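Local coordinates for adenosine monophosphate-protein transferase (Sulfolobus tokodaii, PDB 2EKM) that is of unknown function but probably acts on adenosine or an adenine nucleotide, as a member of the adenosine-specific kinase family, at residues 28-31 with 32-36; 66-69 with 70-74; 146-149 with 150-153. All coordinates share one frame; numbering follows the deposited sequence.

How the contacts relate
From the N terminus, contact 1 comes first, on helix 28-37, which lies against strands 44-50 and 83-89 of the five-stranded antiparallel sheet. Contact 2, on helix 65-78, packs on strands of that same sheet, its centre about 16 Å from that of contact 1. Contact 3, on the C-terminal helix 145-157, lies about 37 Å from contact 1, centre to centre, and packs on the third subunit; contact 1 also meets the second subunit. Each contact joins residues three to four apart within one helix. None closes a long loop, and they follow one another in series, without nesting or crossing.

Contact 1: residues 28-31 with 32-36; sequences TVED and LYETL
A chi1 of -72° at Thr28 turns CG2 away from the backbone N, and Leu32 holds its CG anti to the carbonyl carbon (chi1 -75°), so that the two side chains run alongside each other and CG2 of Thr28 meets CD1 of Leu32 at 3.5 Å. The Leu32 N to Thr28 O bond, 2.9 Å, closes the same turn. The hydroxyl OG1 of Thr28 is turned to Ser23 and the carbonyl of Phe25, while Leu32 reaches Ile47, Phe84 and Ile86 of the sheet.

A different face is acidic. Glu34 CG lies 3.1 Å from Glu30 O, the same oxygen that accepts from Glu34 N. The two carboxylates, their planes 58° apart, bring Glu30 OE1 to 4.1 Å from Glu34 OE2. This like-charge approach is probably eased by cations from the second subunit: Arg156 of that subunit bridges to Glu30, and Lys161 of that subunit to both Glu34 and Asp31, which also pairs with Lys27 of its own chain. Thr35 N to Asp31 O, 3.1 Å, continues the ladder of bonds. The result is an amphipathic alpha-helix, apolar toward an antiparallel beta-sheet and acidic toward basic residues of a neighbouring subunit.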
loop_
_atom_site.group_PDB
_atom_site.type_symbol
_atom_site.label_atom_id
_atom_site.label_comp_id
_atom_site.label_asym_id
_atom_site.label_seq_id
_atom_site.Cartn_x
_atom_site.Cartn_y
_atom_site.Cartn_z
ATOM N N THR A 28 -11.786 -3.178 -13.103
ATOM C CA THR A 28 -11.712 -2.388 -11.879
ATOM C C THR A 28 -13.000 -1.589 -11.654
ATOM O O THR A 28 -13.570 -1.594 -10.560
ATOM C CB THR A 28 -10.531 -1.386 -11.948
ATOM O OG1 THR A 28 -9.293 -2.097 -11.838
ATOM C CG2 THR A 28 -10.633 -0.337 -10.839
ATOM N N VAL A 29 -13.453 -0.904 -12.701
ATOM C CA VAL A 29 -14.651 -0.072 -12.624
ATOM C C VAL A 29 -15.911 -0.806 -12.174
ATOM O O VAL A 29 -16.556 -0.397 -11.207
ATOM C CB VAL A 29 -14.936 0.612 -13.982
ATOM C CG1 VAL A 29 -16.111 1.571 -13.849
ATOM C CG2 VAL A 29 -13.701 1.350 -14.454
ATOM N N GLU A 30 -16.273 -1.880 -12.866
ATOM C CA GLU A 30 -17.474 -2.620 -12.488
ATOM C C GLU A 30 -17.343 -3.260 -11.110
ATOM O O GLU A 30 -18.319 -3.338 -10.371
ATOM C CB GLU A 30 -17.814 -3.699 -13.529
ATOM C CG GLU A 30 -18.101 -3.153 -14.923
ATOM C CD GLU A 30 -18.914 -4.116 -15.779
ATOM O OE1 GLU A 30 -19.642 -4.959 -15.214
ATOM O OE2 GLU A 30 -18.837 -4.018 -17.021
ATOM N N ASP A 31 -16.144 -3.721 -10.764
ATOM C CA ASP A 31 -15.931 -4.340 -9.463
ATOM C C ASP A 31 -16.068 -3.320 -8.331
ATOM O O ASP A 31 -16.644 -3.588 -7.285
ATOM C CB ASP A 31 -14.529 -4.950 -9.448
ATOM C CG ASP A 31 -14.578 -6.340 -10.066
ATOM O OD1 ASP A 31 -15.551 -6.620 -10.768
ATOM O OD2 ASP A 31 -13.654 -7.118 -9.845
ATOM N N LEU A 32 -15.538 -2.122 -8.543
ATOM C CA LEU A 32 -15.661 -1.082 -7.528
ATOM C C LEU A 32 -17.131 -0.658 -7.430
ATOM O O LEU A 32 -17.669 -0.502 -6.335
ATOM C CB LEU A 32 -14.772 0.118 -7.880
ATOM C CG LEU A 32 -13.267 -0.086 -7.653
ATOM C CD1 LEU A 32 -12.481 1.110 -8.178
ATOM C CD2 LEU A 32 -13.003 -0.291 -6.165
ATOM N N TYR A 33 -17.783 -0.490 -8.576
ATOM C CA TYR A 33 -19.186 -0.089 -8.583
ATOM C C TYR A 33 -20.021 -1.104 -7.812
ATOM O O TYR A 33 -20.837 -0.740 -6.966
ATOM C CB TYR A 33 -19.728 0.007 -10.019
ATOM C CG TYR A 33 -21.231 0.192 -10.051
ATOM C CD1 TYR A 33 -21.803 1.459 -9.912
ATOM C CD2 TYR A 33 -22.083 -0.914 -10.107
ATOM C CE1 TYR A 33 -23.186 1.622 -9.818
ATOM C CE2 TYR A 33 -23.469 -0.764 -10.009
ATOM C CZ TYR A 33 -24.011 0.504 -9.863
ATOM O OH TYR A 33 -25.369 0.648 -9.736
ATOM N N GLU A 34 -19.810 -2.383 -8.115
ATOM C CA GLU A 34 -20.548 -3.459 -7.474
ATOM C C GLU A 34 -20.389 -3.543 -5.961
ATOM O O GLU A 34 -21.378 -3.646 -5.237
ATOM C CB GLU A 34 -20.162 -4.800 -8.107
ATOM C CG GLU A 34 -20.777 -5.023 -9.478
ATOM C CD GLU A 34 -20.317 -6.313 -10.139
ATOM O OE1 GLU A 34 -20.054 -7.302 -9.423
ATOM O OE2 GLU A 34 -20.234 -6.342 -11.381
ATOM N N THR A 35 -19.151 -3.494 -5.477
ATOM C CA THR A 35 -18.922 -3.605 -4.046
ATOM C C THR A 35 -19.454 -2.395 -3.269
ATOM O O THR A 35 -19.874 -2.527 -2.118
ATOM C CB THR A 35 -17.413 -3.843 -3.749
ATOM O OG1 THR A 35 -17.270 -4.415 -2.440
ATOM C CG2 THR A 35 -16.624 -2.538 -3.843
ATOM N N LEU A 36 -19.447 -1.219 -3.892
ATOM C CA LEU A 36 -19.971 -0.025 -3.239
ATOM C C LEU A 36 -21.503 -0.091 -3.223
ATOM O O LEU A 36 -22.136 0.191 -2.205
ATOM C CB LEU A 36 -19.500 1.238 -3.970
ATOM C CG LEU A 36 -17.993 1.510 -3.867
ATOM C CD1 LEU A 36 -17.593 2.702 -4.730
ATOM C CD2 LEU A 36 -17.639 1.757 -2.405
#

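Contact 2: residues 66-69 with 70-74; sequences ELIK and LAQQT
Helix 65-78 is an alpha-helix packed on an antiparallel sheet, and its residues from Glu66 to Thr74 display the i to i+4 ladder: Leu70 N to Glu66 O, Ala71 N to Leu67 O, Gln72 N to Ile68 O and Gln73 N to Lys69 O. The last of these, Gln73 N to Lys69 O, is 2.9 Å long and nearly straight, with an N-H...O angle of 169°.

Side chains three and four apart add to it. On the sheet side, CD2 of Leu67 touches CD1 of Leu70 at 4.1 Å, the two branches meeting at a slant. Close by, the small CB of Ala71 sits 3.4 Å from Ile68 O. Both leucines and Ala71 rest on Tyr87 of strand 83-89, whose hydroxyl is hydrogen-bonded to OG1 of Thr74, and Ala71 also touches Ala48 of strand 44-50.

Next to this lies a mixed patch. Ile68 CG2, held anti to the backbone N, meets the amide of Gln72 through OE1 at 3.6 Å, a methyl against an oxygen rather than a polar bond. The other end of that amide, Gln72 NE2, lies 3.7 Å from Lys69 CA, so the flat group is laid back along the preceding turn. Trp60 of strand 57-62 touches both Ile68 and Gln72, and Ile142 of the second subunit packs on Gln72.

Toward solvent, the extended Gln73 chain passes by Lys69 O, its CG 3.1 Å away, and Gln73 OE1 comes within 4.0 Å of Lys69 CB. Leucine, alanine and threonine inward, with Lys69 and Gln73 toward solvent, make this an amphipathic helix packed on an antiparallel sheet, as in alpha+beta folds.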
loop_
_atom_site.group_PDB
_atom_site.type_symbol
_atom_site.label_atom_id
_atom_site.label_comp_id
_atom_site.label_asym_id
_atom_site.label_seq_id
_atom_site.Cartn_x
_atom_site.Cartn_y
_atom_site.Cartn_z
ATOM N N GLU A 66 -22.740 14.241 -9.678
ATOM C CA GLU A 66 -21.753 15.177 -9.156
ATOM C C GLU A 66 -20.512 14.478 -8.595
ATOM O O GLU A 66 -19.397 14.977 -8.746
ATOM C CB GLU A 66 -22.389 16.074 -8.088
ATOM C CG GLU A 66 -23.509 16.962 -8.630
ATOM C CD GLU A 66 -24.095 17.893 -7.577
ATOM O OE1 GLU A 66 -24.549 17.392 -6.524
ATOM O OE2 GLU A 66 -24.106 19.125 -7.804
ATOM N N LEU A 67 -20.698 13.327 -7.957
ATOM C CA LEU A 67 -19.558 12.598 -7.405
ATOM C C LEU A 67 -18.726 12.006 -8.537
ATOM O O LEU A 67 -17.502 11.915 -8.439
ATOM C CB LEU A 67 -20.028 11.487 -6.458
ATOM C CG LEU A 67 -20.745 11.967 -5.195
ATOM C CD1 LEU A 67 -21.047 10.773 -4.294
ATOM C CD2 LEU A 67 -19.878 12.989 -4.467
ATOM N N ILE A 68 -19.397 11.604 -9.612
ATOM C CA ILE A 68 -18.701 11.048 -10.768
ATOM C C ILE A 68 -17.792 12.127 -11.366
ATOM O O ILE A 68 -16.630 11.871 -11.669
ATOM C CB ILE A 68 -19.710 10.548 -11.836
ATOM C CG1 ILE A 68 -20.424 9.293 -11.321
ATOM C CG2 ILE A 68 -18.995 10.240 -13.144
ATOM C CD1 ILE A 68 -21.555 8.790 -12.226
ATOM N N LYS A 69 -18.322 13.338 -11.521
ATOM C CA LYS A 69 -17.546 14.446 -12.079
ATOM C C LYS A 69 -16.317 14.756 -11.231
ATOM O O LYS A 69 -15.234 15.005 -11.759
ATOM C CB LYS A 69 -18.418 15.700 -12.207
ATOM C CG LYS A 69 -19.388 15.660 -13.382
ATOM C CD LYS A 69 -20.152 16.970 -13.511
ATOM C CE LYS A 69 -20.877 17.067 -14.847
ATOM N NZ LYS A 69 -21.909 16.009 -15.032
ATOM N N LEU A 70 -16.486 14.746 -9.917
ATOM C CA LEU A 70 -15.371 15.005 -9.020
ATOM C C LEU A 70 -14.291 13.949 -9.246
ATOM O O LEU A 70 -13.114 14.271 -9.371
ATOM C CB LEU A 70 -15.844 14.965 -7.567
ATOM C CG LEU A 70 -16.696 16.158 -7.135
ATOM C CD1 LEU A 70 -17.293 15.904 -5.757
ATOM C CD2 LEU A 70 -15.825 17.408 -7.128
ATOM N N ALA A 71 -14.701 12.686 -9.299
ATOM C CA ALA A 71 -13.763 11.585 -9.515
ATOM C C ALA A 71 -13.018 11.757 -10.834
ATOM O O ALA A 71 -11.807 11.563 -10.899
ATOM C CB ALA A 71 -14.507 10.250 -9.506
ATOM N N GLN A 72 -13.750 12.116 -11.886
ATOM C CA GLN A 72 -13.156 12.320 -13.206
ATOM C C GLN A 72 -12.099 13.424 -13.163
ATOM O O GLN A 72 -10.978 13.252 -13.644
ATOM C CB GLN A 72 -14.244 12.698 -14.221
ATOM C CG GLN A 72 -15.206 11.559 -14.591
ATOM C CD GLN A 72 -16.386 12.033 -15.432
ATOM O OE1 GLN A 72 -17.094 11.230 -16.042
ATOM N NE2 GLN A 72 -16.607 13.342 -15.456
ATOM N N GLN A 73 -12.470 14.560 -12.585
ATOM C CA GLN A 73 -11.570 15.704 -12.483
ATOM C C GLN A 73 -10.295 15.366 -11.717
ATOM O O GLN A 73 -9.190 15.612 -12.196
ATOM C CB GLN A 73 -12.304 16.871 -11.816
ATOM C CG GLN A 73 -13.486 17.365 -12.635
ATOM C CD GLN A 73 -14.505 18.134 -11.817
ATOM O OE1 GLN A 73 -15.553 18.519 -12.329
ATOM N NE2 GLN A 73 -14.208 18.356 -10.542
ATOM N N THR A 74 -10.453 14.797 -10.528
ATOM C CA THR A 74 -9.306 14.427 -9.714
ATOM C C THR A 74 -8.415 13.412 -10.434
ATOM O O THR A 74 -7.191 13.515 -10.385
ATOM C CB THR A 74 -9.771 13.876 -8.346
ATOM O OG1 THR A 74 -10.420 14.930 -7.620
ATOM C CG2 THR A 74 -8.589 13.360 -7.529
#

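Contact 3: residues 146-149 with 150-153; sequences ADIK and ERKE
The ionic interaction joins Lys149 to Glu153 one turn on: NZ of Lys149 gives a hydrogen-bonded salt bridge to OE2 of Glu153 at 3.3 Å, arriving from above the carboxylate plane, 57° out of it. Lys149 leaves its backbone with CG anti to N (chi1 177°) and bends only at the end, while the extended Glu153 chain comes nearer, its CG 3.0 Å from Lys149 O. An alanine in place of Glu153 would probably leave the Lys149 ammonium without this mate and its chain freer to swing.

Packing is carried by Ile148. Its methyl CG2 lies on one face of the Arg151 guanidinium, 3.8 Å above the plane and displaced toward the rim, and meets CE of Lys152 at 3.5 Å, a tight approach; both long chains run alongside the isoleucine. Arg151 sends NE to Glu143 in a salt bridge, while Trp60 of the third subunit packs on Ile148.

Backbone bonds supply the frame, from Glu150 N to Ala146 O through Glu153 N to Lys149 O, both 3.2 Å. Ahead of them, OD2 of Asp147 accepts from Thr144 N. Together these features describe a C-terminal helix, displaced from its own chain's centre and docked on a neighbouring subunit through a mixed face of Ile148 and charged side chains.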
loop_
_atom_site.group_PDB
_atom_site.type_symbol
_atom_site.label_atom_id
_atom_site.label_comp_id
_atom_site.label_asym_id
_atom_site.label_seq_id
_atom_site.Cartn_x
_atom_site.Cartn_y
_atom_site.Cartn_z
ATOM N N ALA A 146 -6.182 13.667 29.656
ATOM C CA ALA A 146 -7.419 14.426 29.511
ATOM C C ALA A 146 -7.921 14.306 28.075
ATOM O O ALA A 146 -9.108 14.076 27.848
ATOM C CB ALA A 146 -7.182 15.891 29.867
ATOM N N ASP A 147 -7.015 14.465 27.111
ATOM C CA ASP A 147 -7.370 14.356 25.695
ATOM C C ASP A 147 -7.922 12.962 25.404
ATOM O O ASP A 147 -8.926 12.808 24.711
ATOM C CB ASP A 147 -6.145 14.599 24.801
ATOM C CG ASP A 147 -5.644 16.031 24.860
ATOM O OD1 ASP A 147 -6.486 16.953 24.871
ATOM O OD2 ASP A 147 -4.408 16.234 24.873
ATOM N N ILE A 148 -7.248 11.950 25.938
ATOM C CA ILE A 148 -7.648 10.562 25.752
ATOM C C ILE A 148 -9.085 10.334 26.212
ATOM O O ILE A 148 -9.875 9.687 25.524
ATOM C CB ILE A 148 -6.705 9.620 26.535
ATOM C CG1 ILE A 148 -5.298 9.691 25.930
ATOM C CG2 ILE A 148 -7.248 8.195 26.520
ATOM C CD1 ILE A 148 -4.269 8.839 26.651
ATOM N N LYS A 149 -9.420 10.875 27.378
ATOM C CA LYS A 149 -10.760 10.730 27.928
ATOM C C LYS A 149 -11.797 11.341 26.991
ATOM O O LYS A 149 -12.896 10.810 26.828
ATOM C CB LYS A 149 -10.828 11.398 29.306
ATOM C CG LYS A 149 -12.194 11.378 29.963
ATOM C CD LYS A 149 -12.108 11.904 31.390
ATOM C CE LYS A 149 -13.484 12.015 32.031
ATOM N NZ LYS A 149 -14.335 13.008 31.324
ATOM N N GLU A 150 -11.437 12.452 26.358
ATOM C CA GLU A 150 -12.356 13.122 25.453
ATOM C C GLU A 150 -12.579 12.388 24.126
ATOM O O GLU A 150 -13.709 12.314 23.648
ATOM C CB GLU A 150 -11.881 14.549 25.184
ATOM C CG GLU A 150 -12.902 15.391 24.438
ATOM C CD GLU A 150 -12.498 16.847 24.336
ATOM O OE1 GLU A 150 -12.150 17.439 25.381
ATOM O OE2 GLU A 150 -12.537 17.400 23.214
ATOM N N ARG A 151 -11.522 11.847 23.526
ATOM C CA ARG A 151 -11.702 11.140 22.263
ATOM C C ARG A 151 -12.488 9.848 22.479
ATOM O O ARG A 151 -13.195 9.383 21.582
ATOM C CB ARG A 151 -10.359 10.851 21.582
ATOM C CG ARG A 151 -9.419 9.893 22.296
ATOM C CD ARG A 151 -8.234 9.597 21.379
ATOM N NE ARG A 151 -7.138 8.881 22.027
ATOM C CZ ARG A 151 -7.198 7.625 22.453
ATOM N NH1 ARG A 151 -8.312 6.918 22.303
ATOM N NH2 ARG A 151 -6.135 7.073 23.026
ATOM N N LYS A 152 -12.370 9.274 23.673
ATOM C CA LYS A 152 -13.114 8.062 23.993
ATOM C C LYS A 152 -14.597 8.425 24.049
ATOM O O LYS A 152 -15.437 7.742 23.460
ATOM C CB LYS A 152 -12.662 7.487 25.338
ATOM C CG LYS A 152 -11.298 6.811 25.287
ATOM C CD LYS A 152 -10.902 6.226 26.635
ATOM C CE LYS A 152 -9.537 5.561 26.558
ATOM N NZ LYS A 152 -9.032 5.146 27.895
ATOM N N GLU A 153 -14.914 9.514 24.744
ATOM C CA GLU A 153 -16.300 9.965 24.852
ATOM C C GLU A 153 -16.848 10.296 23.468
ATOM O O GLU A 153 -18.016 10.049 23.167
ATOM C CB GLU A 153 -16.391 11.202 25.748
ATOM C CG GLU A 153 -15.832 10.987 27.143
ATOM C CD GLU A 153 -16.079 12.166 28.064
ATOM O OE1 GLU A 153 -15.778 13.312 27.663
ATOM O OE2 GLU A 153 -16.568 11.943 29.193
#